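Local coordinates for uncharacterized protein YfeY (Escherichia coli, PDB 2QZB) that is of unknown function but belongs to the DUF1131 family and is probably a bacterial lipoprotein, made with a signal peptide, at residues T14-Q19 / Q131-Q136; T28-Q33 / R58-M63; T93-G98 / W157-I162. One frame throughout, in Å; residues are numbered along the deposited sequence.

Contact 1: T14-Q19 / Q131-Q136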
ATOM      1  N   THR A  14      -9.819  -3.328  11.355  1.00 36.36           N
ATOM      2  CA  THR A  14      -9.279  -2.445  10.283  1.00 35.54           C
ATOM      3  C   THR A  14      -8.848  -3.220   9.040  1.00 34.59           C
ATOM      4  O   THR A  14      -7.964  -4.095   9.097  1.00 33.39           O
ATOM      5  CB  THR A  14      -8.106  -1.619  10.806  1.00 36.70           C
ATOM      6  OG1 THR A  14      -8.527  -0.927  11.994  1.00 39.07           O
ATOM      7  CG2 THR A  14      -7.606  -0.605   9.742  1.00 35.26           C
ATOM      8  N   LYS A  15      -9.475  -2.873   7.916  1.00 32.82           N
ATOM      9  CA  LYS A  15      -9.076  -3.391   6.613  1.00 31.47           C
ATOM     10  C   LYS A  15      -8.977  -2.281   5.558  1.00 30.03           C
ATOM     11  O   LYS A  15      -9.659  -1.240   5.635  1.00 28.57           O
ATOM     12  CB  LYS A  15     -10.065  -4.430   6.097  1.00 31.90           C
ATOM     13  CG  LYS A  15     -10.414  -5.563   7.053  1.00 36.10           C
ATOM     14  CD  LYS A  15     -10.816  -6.787   6.251  1.00 40.81           C
ATOM     15  CE  LYS A  15     -11.170  -7.968   7.165  1.00 45.38           C
ATOM     16  NZ  LYS A  15     -11.281  -9.229   6.369  1.00 48.09           N
ATOM     17  N   VAL A  16      -8.159  -2.547   4.553  1.00 27.46           N
ATOM     18  CA  VAL A  16      -8.193  -1.764   3.338  1.00 27.78           C
ATOM     19  C   VAL A  16      -9.426  -2.143   2.508  1.00 27.89           C
ATOM     20  O   VAL A  16      -9.664  -3.316   2.219  1.00 26.74           O
ATOM     21  CB  VAL A  16      -6.918  -1.997   2.516  1.00 26.86           C
ATOM     22  CG1 VAL A  16      -6.730  -0.909   1.481  1.00 28.02           C
ATOM     23  CG2 VAL A  16      -5.698  -2.089   3.465  1.00 26.89           C
ATOM     24  N   SER A  17     -10.201  -1.132   2.125  1.00 28.63           N
ATOM     25  CA  SER A  17     -11.404  -1.322   1.308  1.00 28.80           C
ATOM     26  C   SER A  17     -11.425  -0.244   0.244  1.00 28.90           C
ATOM     27  O   SER A  17     -10.603   0.656   0.279  1.00 29.03           O
ATOM     28  CB  SER A  17     -12.650  -1.199   2.184  1.00 28.74           C
ATOM     29  OG  SER A  17     -12.886   0.173   2.588  1.00 30.52           O
ATOM     30  N   GLU A  18     -12.378  -0.320  -0.687  1.00 29.19           N
ATOM     31  CA  GLU A  18     -12.580   0.719  -1.705  1.00 30.12           C
ATOM     32  C   GLU A  18     -12.614   2.139  -1.139  1.00 30.38           C
ATOM     33  O   GLU A  18     -12.157   3.060  -1.811  1.00 30.83           O
ATOM     34  CB  GLU A  18     -13.892   0.478  -2.479  1.00 30.70           C
ATOM     35  CG  GLU A  18     -13.914  -0.802  -3.300  1.00 32.32           C
ATOM     36  CD  GLU A  18     -12.740  -0.881  -4.247  1.00 37.23           C
ATOM     37  OE1 GLU A  18     -12.678  -0.094  -5.218  1.00 40.45           O
ATOM     38  OE2 GLU A  18     -11.863  -1.715  -4.008  1.00 38.39           O
ATOM     39  N   GLN A  19     -13.150   2.285   0.074  1.00 31.06           N
ATOM     40  CA  GLN A  19     -13.309   3.568   0.783  1.00 33.30           C
ATOM     41  C   GLN A  19     -12.109   4.081   1.587  1.00 32.24           C
ATOM     42  O   GLN A  19     -12.095   5.236   1.996  1.00 33.79           O
ATOM     43  CB  GLN A  19     -14.483   3.502   1.761  1.00 34.21           C
ATOM     44  CG  GLN A  19     -15.753   2.855   1.217  1.00 39.66           C
ATOM     45  CD  GLN A  19     -15.743   1.313   1.336  1.00 46.72           C
ATOM     46  OE1 GLN A  19     -15.411   0.749   2.395  1.00 51.49           O
ATOM     47  NE2 GLN A  19     -16.134   0.634   0.257  1.00 46.87           N
ATOM     48  N   GLN A 131     -11.218  -0.688  -7.943  1.00 30.45           N
ATOM     49  CA  GLN A 131     -10.860   0.591  -8.567  0.50 30.77           C
ATOM     50  C   GLN A 131      -9.787   1.328  -7.739  1.00 30.34           C
ATOM     51  O   GLN A 131      -9.197   2.302  -8.188  1.00 30.86           O
ATOM     52  CB  GLN A 131     -12.107   1.491  -8.651  0.50 30.99           C
ATOM     53  CG  GLN A 131     -13.215   1.009  -9.618  0.50 31.93           C
ATOM     54  CD  GLN A 131     -14.603   1.540  -9.268  0.50 32.31           C
ATOM     55  OE1 GLN A 131     -15.609   0.872  -9.521  0.50 34.62           O
ATOM     56  NE2 GLN A 131     -14.665   2.736  -8.674  0.50 34.72           N
ATOM     57  N   HIS A 132      -9.566   0.890  -6.498  1.00 28.66           N
ATOM     58  CA  HIS A 132      -8.727   1.692  -5.572  1.00 26.64           C
ATOM     59  C   HIS A 132      -7.554   0.968  -4.954  1.00 25.37           C
ATOM     60  O   HIS A 132      -6.636   1.623  -4.480  1.00 25.31           O
ATOM     61  CB  HIS A 132      -9.600   2.308  -4.473  1.00 26.97           C
ATOM     62  CG  HIS A 132     -10.624   3.249  -4.999  1.00 30.24           C
ATOM     63  ND1 HIS A 132     -11.951   2.897  -5.158  1.00 33.26           N
ATOM     64  CD2 HIS A 132     -10.506   4.512  -5.480  1.00 31.74           C
ATOM     65  CE1 HIS A 132     -12.605   3.912  -5.696  1.00 33.45           C
ATOM     66  NE2 HIS A 132     -11.756   4.907  -5.888  1.00 32.18           N
ATOM     67  N   ILE A 133      -7.565  -0.372  -4.970  1.00 24.10           N
ATOM     68  CA  ILE A 133      -6.549  -1.197  -4.266  1.00 23.47           C
ATOM     69  C   ILE A 133      -5.549  -1.863  -5.216  1.00 24.71           C
ATOM     70  O   ILE A 133      -5.938  -2.393  -6.290  1.00 23.16           O
ATOM     71  CB  ILE A 133      -7.241  -2.247  -3.332  1.00 23.18           C
ATOM     72  CG1 ILE A 133      -8.197  -1.560  -2.361  1.00 22.05           C
ATOM     73  CG2 ILE A 133      -6.217  -3.132  -2.563  1.00 23.11           C
ATOM     74  CD1 ILE A 133      -9.154  -2.566  -1.650  1.00 24.19           C
ATOM     75  N   SER A 134      -4.263  -1.804  -4.827  1.00 24.39           N
ATOM     76  CA  SER A 134      -3.153  -2.439  -5.512  1.00 25.73           C
ATOM     77  C   SER A 134      -2.332  -3.163  -4.452  1.00 25.35           C
ATOM     78  O   SER A 134      -2.429  -2.825  -3.277  1.00 24.94           O
ATOM     79  CB  SER A 134      -2.247  -1.390  -6.156  1.00 26.63           C
ATOM     80  OG  SER A 134      -2.947  -0.631  -7.130  1.00 32.85           O
ATOM     81  N   TYR A 135      -1.519  -4.126  -4.880  1.00 25.01           N
ATOM     82  CA  TYR A 135      -0.619  -4.862  -3.995  1.00 25.92           C
ATOM     83  C   TYR A 135       0.770  -4.685  -4.566  1.00 25.65           C
ATOM     84  O   TYR A 135       0.953  -4.764  -5.791  1.00 26.79           O
ATOM     85  CB  TYR A 135      -0.974  -6.367  -3.968  1.00 25.34           C
ATOM     86  CG  TYR A 135      -2.443  -6.694  -3.757  1.00 25.15           C
ATOM     87  CD1 TYR A 135      -3.124  -6.251  -2.632  1.00 24.04           C
ATOM     88  CD2 TYR A 135      -3.147  -7.468  -4.683  1.00 25.44           C
ATOM     89  CE1 TYR A 135      -4.468  -6.524  -2.448  1.00 24.65           C
ATOM     90  CE2 TYR A 135      -4.488  -7.778  -4.487  1.00 21.53           C
ATOM     91  CZ  TYR A 135      -5.136  -7.312  -3.377  1.00 25.64           C
ATOM     92  OH  TYR A 135      -6.458  -7.629  -3.158  1.00 24.33           O
ATOM     93  N   GLN A 136       1.756  -4.431  -3.729  1.00 25.25           N
ATOM     94  CA  GLN A 136       3.134  -4.572  -4.199  1.00 26.01           C
ATOM     95  C   GLN A 136       3.680  -5.906  -3.733  1.00 25.57           C
ATOM     96  O   GLN A 136       3.303  -6.406  -2.654  1.00 24.68           O
ATOM     97  CB  GLN A 136       4.054  -3.425  -3.737  1.00 26.57           C
ATOM     98  CG  GLN A 136       3.645  -2.038  -4.243  1.00 28.48           C
ATOM     99  CD  GLN A 136       4.741  -0.962  -4.047  1.00 29.24           C
ATOM    100  OE1 GLN A 136       5.755  -1.188  -3.365  1.00 32.54           O
ATOM    101  NE2 GLN A 136       4.530   0.211  -4.655  1.00 32.43           N
TER
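Two hydrogen bonds converge on a single carboxylate oxygen. Gln131 N donates to the syn lone pair of Glu18 OE1 at 3.1 Å, while His132 ND1 reaches the same Glu18 OE1 at 3.1 Å from above the carboxylate plane. For the histidine the acceptor lies near the ring plane, so the imidazole N-H is well aimed (N-H...O 152°) although carboxylate and ring are turned 49° apart. Such a His-carboxylate pair would probably favour protonation of the imidazole. The bend of Glu18 at chi2 (-54°) brings the carboxylate up to the 131-136 backbone, and its second oxygen, OE2, is held by Ser130 OG, so both oxygens have partners.

The apolar part centres on Ile133. Its CD1 lies 3.8 Å from Ser17 C and 3.7 Å from Glu18 OE2, and its CG1 meets Val16 CG1 at 4.2 Å, the two side chains crossing obliquely.

Within 14-19, Ser17 OG accepts from Gln19 N in an ST turn that spans Glu18, and the same hydroxyl donates to Gln19 OE1. The contact joins the small hairpin of strands 16-17 and 20-21 to the start of strand 133-138 in the large antiparallel sheet, where Val16 also packs on Trp164 of the adjacent strand 158-165.

Contact 2: T28-Q33 / R58-M63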
ATOM      1  N   THR A  28     -10.922  12.392   4.775  1.00 36.66           N
ATOM      2  CA  THR A  28     -10.076  12.638   5.927  1.00 35.26           C
ATOM      3  C   THR A  28      -9.022  13.709   5.646  1.00 34.60           C
ATOM      4  O   THR A  28      -8.205  13.558   4.760  1.00 34.86           O
ATOM      5  CB  THR A  28      -9.435  11.342   6.457  1.00 35.22           C
ATOM      6  OG1 THR A  28     -10.447  10.336   6.618  1.00 32.48           O
ATOM      7  CG2 THR A  28      -8.775  11.613   7.805  1.00 34.13           C
ATOM      8  N   PRO A  29      -9.057  14.822   6.401  1.00 34.71           N
ATOM      9  CA  PRO A  29      -8.032  15.844   6.255  1.00 34.59           C
ATOM     10  C   PRO A  29      -6.639  15.286   6.515  1.00 34.31           C
ATOM     11  O   PRO A  29      -6.488  14.401   7.363  1.00 34.56           O
ATOM     12  CB  PRO A  29      -8.350  16.831   7.393  1.00 35.29           C
ATOM     13  CG  PRO A  29      -9.748  16.592   7.757  1.00 34.81           C
ATOM     14  CD  PRO A  29     -10.078  15.177   7.403  1.00 34.62           C
ATOM     15  N   LEU A  30      -5.636  15.813   5.828  1.00 32.92           N
ATOM     16  CA  LEU A  30      -4.294  15.387   6.076  1.00 33.25           C
ATOM     17  C   LEU A  30      -3.711  16.172   7.256  1.00 33.19           C
ATOM     18  O   LEU A  30      -2.891  17.062   7.088  1.00 32.29           O
ATOM     19  CB  LEU A  30      -3.433  15.485   4.830  1.00 33.57           C
ATOM     20  CG  LEU A  30      -2.090  14.781   4.962  1.00 35.61           C
ATOM     21  CD1 LEU A  30      -2.257  13.287   4.721  1.00 34.31           C
ATOM     22  CD2 LEU A  30      -1.101  15.385   4.022  1.00 37.73           C
ATOM     23  N   GLN A  31      -4.150  15.809   8.458  1.00 32.23           N
ATOM     24  CA  GLN A  31      -3.800  16.569   9.653  1.00 33.12           C
ATOM     25  C   GLN A  31      -3.606  15.620  10.820  1.00 32.20           C
ATOM     26  O   GLN A  31      -4.299  14.629  10.908  1.00 31.25           O
ATOM     27  CB  GLN A  31      -4.905  17.600   9.967  1.00 32.62           C
ATOM     28  CG  GLN A  31      -4.978  18.755   8.926  1.00 34.31           C
ATOM     29  CD  GLN A  31      -3.808  19.709   8.986  1.00 35.31           C
ATOM     30  OE1 GLN A  31      -3.282  20.142   7.953  1.00 40.00           O
ATOM     31  NE2 GLN A  31      -3.384  20.044  10.186  1.00 36.78           N
ATOM     32  N   GLU A  32      -2.682  15.951  11.716  1.00 32.22           N
ATOM     33  CA  GLU A  32      -2.345  15.089  12.827  1.00 33.68           C
ATOM     34  C   GLU A  32      -3.551  14.571  13.607  1.00 32.64           C
ATOM     35  O   GLU A  32      -3.692  13.371  13.778  1.00 32.67           O
ATOM     36  CB  GLU A  32      -1.341  15.768  13.786  1.00 33.64           C
ATOM     37  CG  GLU A  32      -0.782  14.762  14.794  1.00 35.47           C
ATOM     38  CD  GLU A  32       0.368  15.288  15.640  1.00 36.89           C
ATOM     39  OE1 GLU A  32       0.310  16.446  16.110  1.00 38.28           O
ATOM     40  OE2 GLU A  32       1.320  14.503  15.836  1.00 43.11           O
ATOM     41  N   GLN A  33      -4.425  15.457  14.081  1.00 32.28           N
ATOM     42  CA  GLN A  33      -5.506  15.017  14.985  1.00 32.34           C
ATOM     43  C   GLN A  33      -6.623  14.255  14.263  1.00 31.19           C
ATOM     44  O   GLN A  33      -7.255  13.345  14.817  1.00 31.62           O
ATOM     45  CB  GLN A  33      -6.045  16.210  15.806  1.00 33.79           C
ATOM     46  CG  GLN A  33      -5.758  16.128  17.340  1.00 40.13           C
ATOM     47  CD  GLN A  33      -4.349  16.547  17.773  1.00 43.56           C
ATOM     48  OE1 GLN A  33      -4.150  16.911  18.926  1.00 47.66           O
ATOM     49  NE2 GLN A  33      -3.380  16.512  16.861  1.00 48.31           N
ATOM     50  N   ARG A  58       2.795  17.355   2.384  1.00 30.40           N
ATOM     51  CA  ARG A  58       2.997  16.701   3.630  1.00 29.35           C
ATOM     52  C   ARG A  58       2.602  15.233   3.512  1.00 28.08           C
ATOM     53  O   ARG A  58       1.763  14.855   2.664  1.00 26.55           O
ATOM     54  CB  ARG A  58       2.188  17.412   4.688  1.00 30.92           C
ATOM     55  CG  ARG A  58       2.636  18.884   4.897  1.00 34.99           C
ATOM     56  CD  ARG A  58       1.499  19.795   5.358  1.00 40.66           C
ATOM     57  NE  ARG A  58       0.874  19.304   6.584  1.00 44.75           N
ATOM     58  CZ  ARG A  58      -0.344  18.761   6.653  1.00 47.05           C
ATOM     59  NH1 ARG A  58      -1.105  18.644   5.555  1.00 45.28           N
ATOM     60  NH2 ARG A  58      -0.803  18.338   7.830  1.00 46.78           N
ATOM     61  N   PHE A  59       3.277  14.409   4.306  1.00 25.45           N
ATOM     62  CA  PHE A  59       2.871  13.018   4.518  1.00 24.31           C
ATOM     63  C   PHE A  59       2.972  12.642   6.003  1.00 23.48           C
ATOM     64  O   PHE A  59       3.632  13.365   6.769  1.00 21.42           O
ATOM     65  CB  PHE A  59       3.649  12.041   3.615  1.00 24.17           C
ATOM     66  CG  PHE A  59       5.101  11.897   3.946  1.00 24.54           C
ATOM     67  CD1 PHE A  59       6.045  12.688   3.323  1.00 24.84           C
ATOM     68  CD2 PHE A  59       5.526  10.926   4.831  1.00 23.77           C
ATOM     69  CE1 PHE A  59       7.388  12.545   3.616  1.00 26.18           C
ATOM     70  CE2 PHE A  59       6.849  10.783   5.158  1.00 27.45           C
ATOM     71  CZ  PHE A  59       7.810  11.580   4.523  1.00 28.21           C
ATOM     72  N   PHE A  60       2.301  11.553   6.390  1.00 22.45           N
ATOM     73  CA  PHE A  60       2.406  10.999   7.752  1.00 21.89           C
ATOM     74  C   PHE A  60       2.828   9.543   7.685  1.00 21.40           C
ATOM     75  O   PHE A  60       2.435   8.823   6.775  1.00 19.67           O
ATOM     76  CB  PHE A  60       1.086  11.141   8.543  1.00 21.80           C
ATOM     77  CG  PHE A  60       0.737  12.564   8.878  1.00 24.22           C
ATOM     78  CD1 PHE A  60       0.038  13.365   7.949  1.00 26.92           C
ATOM     79  CD2 PHE A  60       1.140  13.131  10.100  1.00 25.05           C
ATOM     80  CE1 PHE A  60      -0.255  14.686   8.225  1.00 24.36           C
ATOM     81  CE2 PHE A  60       0.851  14.441  10.399  1.00 23.70           C
ATOM     82  CZ  PHE A  60       0.158  15.237   9.462  1.00 25.71           C
ATOM     83  N   GLU A  61       3.655   9.131   8.645  1.00 21.05           N
ATOM     84  CA  GLU A  61       3.981   7.734   8.876  1.00 22.07           C
ATOM     85  C   GLU A  61       3.324   7.302  10.176  1.00 21.39           C
ATOM     86  O   GLU A  61       3.527   7.896  11.256  1.00 21.51           O
ATOM     87  CB  GLU A  61       5.506   7.516   8.925  1.00 22.23           C
ATOM     88  CG  GLU A  61       6.168   7.540   7.516  1.00 24.39           C
ATOM     89  CD  GLU A  61       7.668   7.452   7.581  1.00 25.07           C
ATOM     90  OE1 GLU A  61       8.291   6.923   6.638  1.00 31.76           O
ATOM     91  OE2 GLU A  61       8.233   7.878   8.605  1.00 29.16           O
ATOM     92  N   VAL A  62       2.512   6.280  10.056  1.00 20.86           N
ATOM     93  CA  VAL A  62       1.864   5.662  11.166  1.00 20.49           C
ATOM     94  C   VAL A  62       2.832   4.578  11.620  1.00 20.86           C
ATOM     95  O   VAL A  62       3.227   3.738  10.847  1.00 21.29           O
ATOM     96  CB  VAL A  62       0.527   5.051  10.733  1.00 20.93           C
ATOM     97  CG1 VAL A  62      -0.103   4.319  11.892  1.00 21.14           C
ATOM     98  CG2 VAL A  62      -0.437   6.162  10.208  1.00 20.15           C
ATOM     99  N   MET A  63       3.224   4.616  12.874  1.00 20.98           N
ATOM    100  CA  MET A  63       4.335   3.788  13.326  1.00 22.07           C
ATOM    101  C   MET A  63       3.827   2.671  14.223  1.00 23.14           C
ATOM    102  O   MET A  63       2.981   2.893  15.088  1.00 22.93           O
ATOM    103  CB  MET A  63       5.361   4.631  14.103  1.00 21.07           C
ATOM    104  CG  MET A  63       5.945   5.865  13.317  1.00 21.00           C
ATOM    105  SD  MET A  63       6.838   5.404  11.813  1.00 14.28           S
ATOM    106  CE  MET A  63       8.271   4.558  12.426  1.00 23.75           C
TER
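Leu30 O is gripped by two donors, both from the guanidinium of Arg58: NH2 at 2.6 Å from Leu30 O and NH1 at 2.8 Å from the same oxygen. The approach is end-on, with the carbonyl oxygen at the guanidinium edge and both nitrogens in the carbonyl plane; the N-H...O angles, 145° and 131°, are those of a fork sharing one acceptor. A bend at chi3 folds the arginine back to reach it. Gln31 OE1 lies 3.1 Å from Arg58 NH2, but the angle is too poor for a hydrogen bond; the two flat groups are nonetheless only 18° apart.

An inverse gamma turn is built round Leu30, and Gln31 follows as N-cap of helix 32-38, so the arginine of strand 55-64 holds the peptide leading into that helix. The Leu30 and Phe60 side chains run alongside one another, pointing opposite ways. The leucine places CG at the ring edge, in plane, 3.7 Å from Phe60 CE1. Its CD2 turns instead to the strand backbone, 3.2 Å from Arg58 O. Farther round the ring, Phe60 CZ comes 3.7 Å from Glu32 N in the first turn of the helix, and Ile35 of that helix also touches Phe60.

Contact 3: T93-G98 / W157-I162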
ATOM      1  N   THR A  93     -10.387  -7.776   0.107  1.00 31.70           N
ATOM      2  CA  THR A  93     -10.247  -8.829  -0.886  1.00 32.91           C
ATOM      3  C   THR A  93      -9.695 -10.105  -0.272  1.00 33.31           C
ATOM      4  O   THR A  93      -9.631 -11.125  -0.965  1.00 34.80           O
ATOM      5  CB  THR A  93      -9.216  -8.443  -1.927  1.00 33.61           C
ATOM      6  OG1 THR A  93      -7.946  -8.279  -1.264  1.00 33.28           O
ATOM      7  CG2 THR A  93      -9.640  -7.141  -2.664  1.00 34.33           C
ATOM      8  N   GLY A  94      -9.269 -10.036   0.994  1.00 32.58           N
ATOM      9  CA  GLY A  94      -8.662 -11.177   1.700  1.00 32.56           C
ATOM     10  C   GLY A  94      -7.133 -11.225   1.601  1.00 31.88           C
ATOM     11  O   GLY A  94      -6.471 -12.077   2.202  1.00 32.27           O
ATOM     12  N   VAL A  95      -6.567 -10.323   0.818  1.00 30.28           N
ATOM     13  CA  VAL A  95      -5.146 -10.277   0.653  1.00 29.71           C
ATOM     14  C   VAL A  95      -4.493  -9.596   1.891  1.00 30.18           C
ATOM     15  O   VAL A  95      -5.069  -8.680   2.511  1.00 28.00           O
ATOM     16  CB  VAL A  95      -4.793  -9.627  -0.684  1.00 30.16           C
ATOM     17  CG1 VAL A  95      -3.326  -9.453  -0.813  1.00 29.97           C
ATOM     18  CG2 VAL A  95      -5.347 -10.508  -1.866  1.00 30.34           C
ATOM     19  N   LYS A  96      -3.321 -10.101   2.266  1.00 29.66           N
ATOM     20  CA  LYS A  96      -2.559  -9.553   3.389  1.00 29.75           C
ATOM     21  C   LYS A  96      -1.100  -9.572   3.018  1.00 28.14           C
ATOM     22  O   LYS A  96      -0.701 -10.221   2.043  1.00 27.40           O
ATOM     23  CB  LYS A  96      -2.767 -10.393   4.650  1.00 30.44           C
ATOM     24  CG  LYS A  96      -2.325 -11.841   4.488  1.00 34.29           C
ATOM     25  CD  LYS A  96      -2.727 -12.693   5.695  1.00 40.45           C
ATOM     26  CE  LYS A  96      -3.025 -14.174   5.341  1.00 40.82           C
ATOM     27  NZ  LYS A  96      -3.292 -15.016   6.579  1.00 41.63           N
ATOM     28  N   ILE A  97      -0.312  -8.848   3.795  1.00 26.90           N
ATOM     29  CA  ILE A  97       1.142  -8.903   3.706  1.00 26.43           C
ATOM     30  C   ILE A  97       1.565 -10.367   3.855  1.00 25.99           C
ATOM     31  O   ILE A  97       1.098 -11.047   4.753  1.00 24.79           O
ATOM     32  CB  ILE A  97       1.784  -8.003   4.791  1.00 26.15           C
ATOM     33  CG1 ILE A  97       1.240  -6.576   4.690  1.00 26.21           C
ATOM     34  CG2 ILE A  97       3.300  -8.004   4.713  1.00 27.52           C
ATOM     35  CD1 ILE A  97       1.675  -5.833   3.496  1.00 27.50           C
ATOM     36  N   GLY A  98       2.421 -10.838   2.951  1.00 24.40           N
ATOM     37  CA  GLY A  98       2.736 -12.226   2.901  1.00 24.89           C
ATOM     38  C   GLY A  98       1.934 -13.104   1.948  1.00 24.58           C
ATOM     39  O   GLY A  98       2.352 -14.224   1.689  1.00 25.06           O
ATOM     40  N   TRP A 157       6.985 -14.767  -5.205  1.00 27.01           N
ATOM     41  CA  TRP A 157       6.932 -13.460  -4.525  1.00 25.00           C
ATOM     42  C   TRP A 157       5.742 -13.363  -3.546  1.00 23.72           C
ATOM     43  O   TRP A 157       4.791 -14.134  -3.626  1.00 22.15           O
ATOM     44  CB  TRP A 157       6.928 -12.335  -5.564  1.00 25.20           C
ATOM     45  CG  TRP A 157       8.299 -12.109  -6.191  1.00 23.53           C
ATOM     46  CD1 TRP A 157       9.260 -13.045  -6.438  1.00 25.40           C
ATOM     47  CD2 TRP A 157       8.837 -10.854  -6.644  1.00 25.16           C
ATOM     48  NE1 TRP A 157      10.376 -12.448  -6.999  1.00 24.79           N
ATOM     49  CE2 TRP A 157      10.137 -11.101  -7.127  1.00 25.84           C
ATOM     50  CE3 TRP A 157       8.346  -9.541  -6.662  1.00 27.75           C
ATOM     51  CZ2 TRP A 157      10.947 -10.088  -7.666  1.00 26.61           C
ATOM     52  CZ3 TRP A 157       9.158  -8.520  -7.170  1.00 27.37           C
ATOM     53  CH2 TRP A 157      10.447  -8.807  -7.669  1.00 26.93           C
ATOM     54  N   LYS A 158       5.827 -12.448  -2.592  1.00 22.57           N
ATOM     55  CA  LYS A 158       4.767 -12.274  -1.606  1.00 24.57           C
ATOM     56  C   LYS A 158       4.428 -10.799  -1.477  1.00 23.92           C
ATOM     57  O   LYS A 158       5.297  -9.971  -1.678  1.00 23.24           O
ATOM     58  CB  LYS A 158       5.196 -12.822  -0.230  1.00 24.93           C
ATOM     59  CG  LYS A 158       5.357 -14.349  -0.252  1.00 28.27           C
ATOM     60  CD  LYS A 158       5.696 -14.904   1.108  1.00 32.51           C
ATOM     61  CE  LYS A 158       5.945 -16.439   1.018  1.00 35.34           C
ATOM     62  NZ  LYS A 158       6.666 -16.903   2.278  1.00 40.61           N
ATOM     63  N   VAL A 159       3.185 -10.514  -1.094  1.00 22.50           N
ATOM     64  CA  VAL A 159       2.706  -9.176  -0.930  1.00 23.16           C
ATOM     65  C   VAL A 159       3.530  -8.502   0.165  1.00 24.22           C
ATOM     66  O   VAL A 159       3.610  -9.020   1.291  1.00 24.40           O
ATOM     67  CB  VAL A 159       1.179  -9.166  -0.516  1.00 22.90           C
ATOM     68  CG1 VAL A 159       0.730  -7.755  -0.131  1.00 22.33           C
ATOM     69  CG2 VAL A 159       0.299  -9.693  -1.652  1.00 21.55           C
ATOM     70  N   SER A 160       4.116  -7.357  -0.147  1.00 24.08           N
ATOM     71  CA  SER A 160       4.914  -6.623   0.844  1.00 25.00           C
ATOM     72  C   SER A 160       4.299  -5.256   1.164  1.00 25.45           C
ATOM     73  O   SER A 160       4.676  -4.617   2.130  1.00 25.57           O
ATOM     74  CB  SER A 160       6.337  -6.439   0.344  1.00 25.79           C
ATOM     75  OG  SER A 160       6.315  -5.820  -0.925  1.00 25.00           O
ATOM     76  N   LYS A 161       3.329  -4.823   0.364  1.00 25.11           N
ATOM     77  CA  LYS A 161       2.571  -3.621   0.680  1.00 24.86           C
ATOM     78  C   LYS A 161       1.178  -3.694   0.054  1.00 24.47           C
ATOM     79  O   LYS A 161       1.001  -4.281  -1.021  1.00 22.72           O
ATOM     80  CB  LYS A 161       3.365  -2.432   0.154  1.00 25.68           C
ATOM     81  CG  LYS A 161       2.811  -1.087   0.413  1.00 28.16           C
ATOM     82  CD  LYS A 161       3.981  -0.169   0.674  1.00 36.35           C
ATOM     83  CE  LYS A 161       4.651   0.250  -0.591  1.00 38.81           C
ATOM     84  NZ  LYS A 161       5.674   1.304  -0.297  1.00 45.36           N
ATOM     85  N   ILE A 162       0.190  -3.111   0.730  1.00 24.27           N
ATOM     86  CA  ILE A 162      -1.128  -2.943   0.146  1.00 24.11           C
ATOM     87  C   ILE A 162      -1.332  -1.419  -0.030  1.00 25.12           C
ATOM     88  O   ILE A 162      -1.117  -0.635   0.918  1.00 25.66           O
ATOM     89  CB  ILE A 162      -2.259  -3.583   1.026  1.00 23.70           C
ATOM     90  CG1 ILE A 162      -1.980  -5.090   1.270  1.00 23.28           C
ATOM     91  CG2 ILE A 162      -3.642  -3.393   0.347  1.00 24.39           C
ATOM     92  CD1 ILE A 162      -2.885  -5.714   2.244  1.00 22.45           C
TER
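Val159 and Val95 cross obliquely, with Val159 CG2 set 3.7 Å from Val95 CG1. Each valine has CG1 anti to its backbone N (chi1 171° for Val159), so Val159 meets its partner with the branch beside N and Val95 with the branch anti to N. Val159 CB sits 3.3 Å from Lys96 O, the closest side-chain approach in the contact.

Two residues on, Ile97 carries CD1 on its CG1 branch, beside the backbone N, over the strand backbone to 3.5 Å from Ser160 O, near Val159 CG1 and Ile162 CG1, while CG2 rests against Val159 O. Ile162 sends CD1 back to Val95 O at 3.7 Å. The extended Lys158 chain passes along Gly98 O, its CD 3.5 Å from that oxygen. An alanine at Val159 would lose both methyl groups and is likely to loosen the packing with Val95 and Ile97.

A classic beta bulge sets Ser160 and Lys161 together opposite Gln136 of strand 133-138. Gly98 N, at a positive phi (94°) suited to glycine, donates to a lone pair of Val159 O at 2.7 Å, nearly straight (175°); Ile97 CA adds a CA-H...O contact. Aliphatic branches thus pack on one another and on peptide carbonyls, while this short bond is the directional link between the segments, and Val159 is backbone-bonded again to Thr99.

How the contacts relate
All three contacts reach the same eight-stranded antiparallel sheet. Contacts 1 and 3 lie closest, centres 11 Å apart, and touch in two ways. Pairing of the neighbouring strands 133-138 and 158-165 brings Gln136 O to 2.8 Å from Ser160 N, and a side-chain link from strand to loop sets Tyr135 OH 2.5 Å from Thr93 OG1; both are probable hydrogen bonds. Their segments alternate along the chain, so the two closures cross. Contact 2 works on strand 55-64, with its centre about 18 Å from that of contact 1 and 23 Å from that of contact 3, touching neither; it is nested within the loop closed by contact 1. It lies on the opposite side of the chain's centre from contact 3.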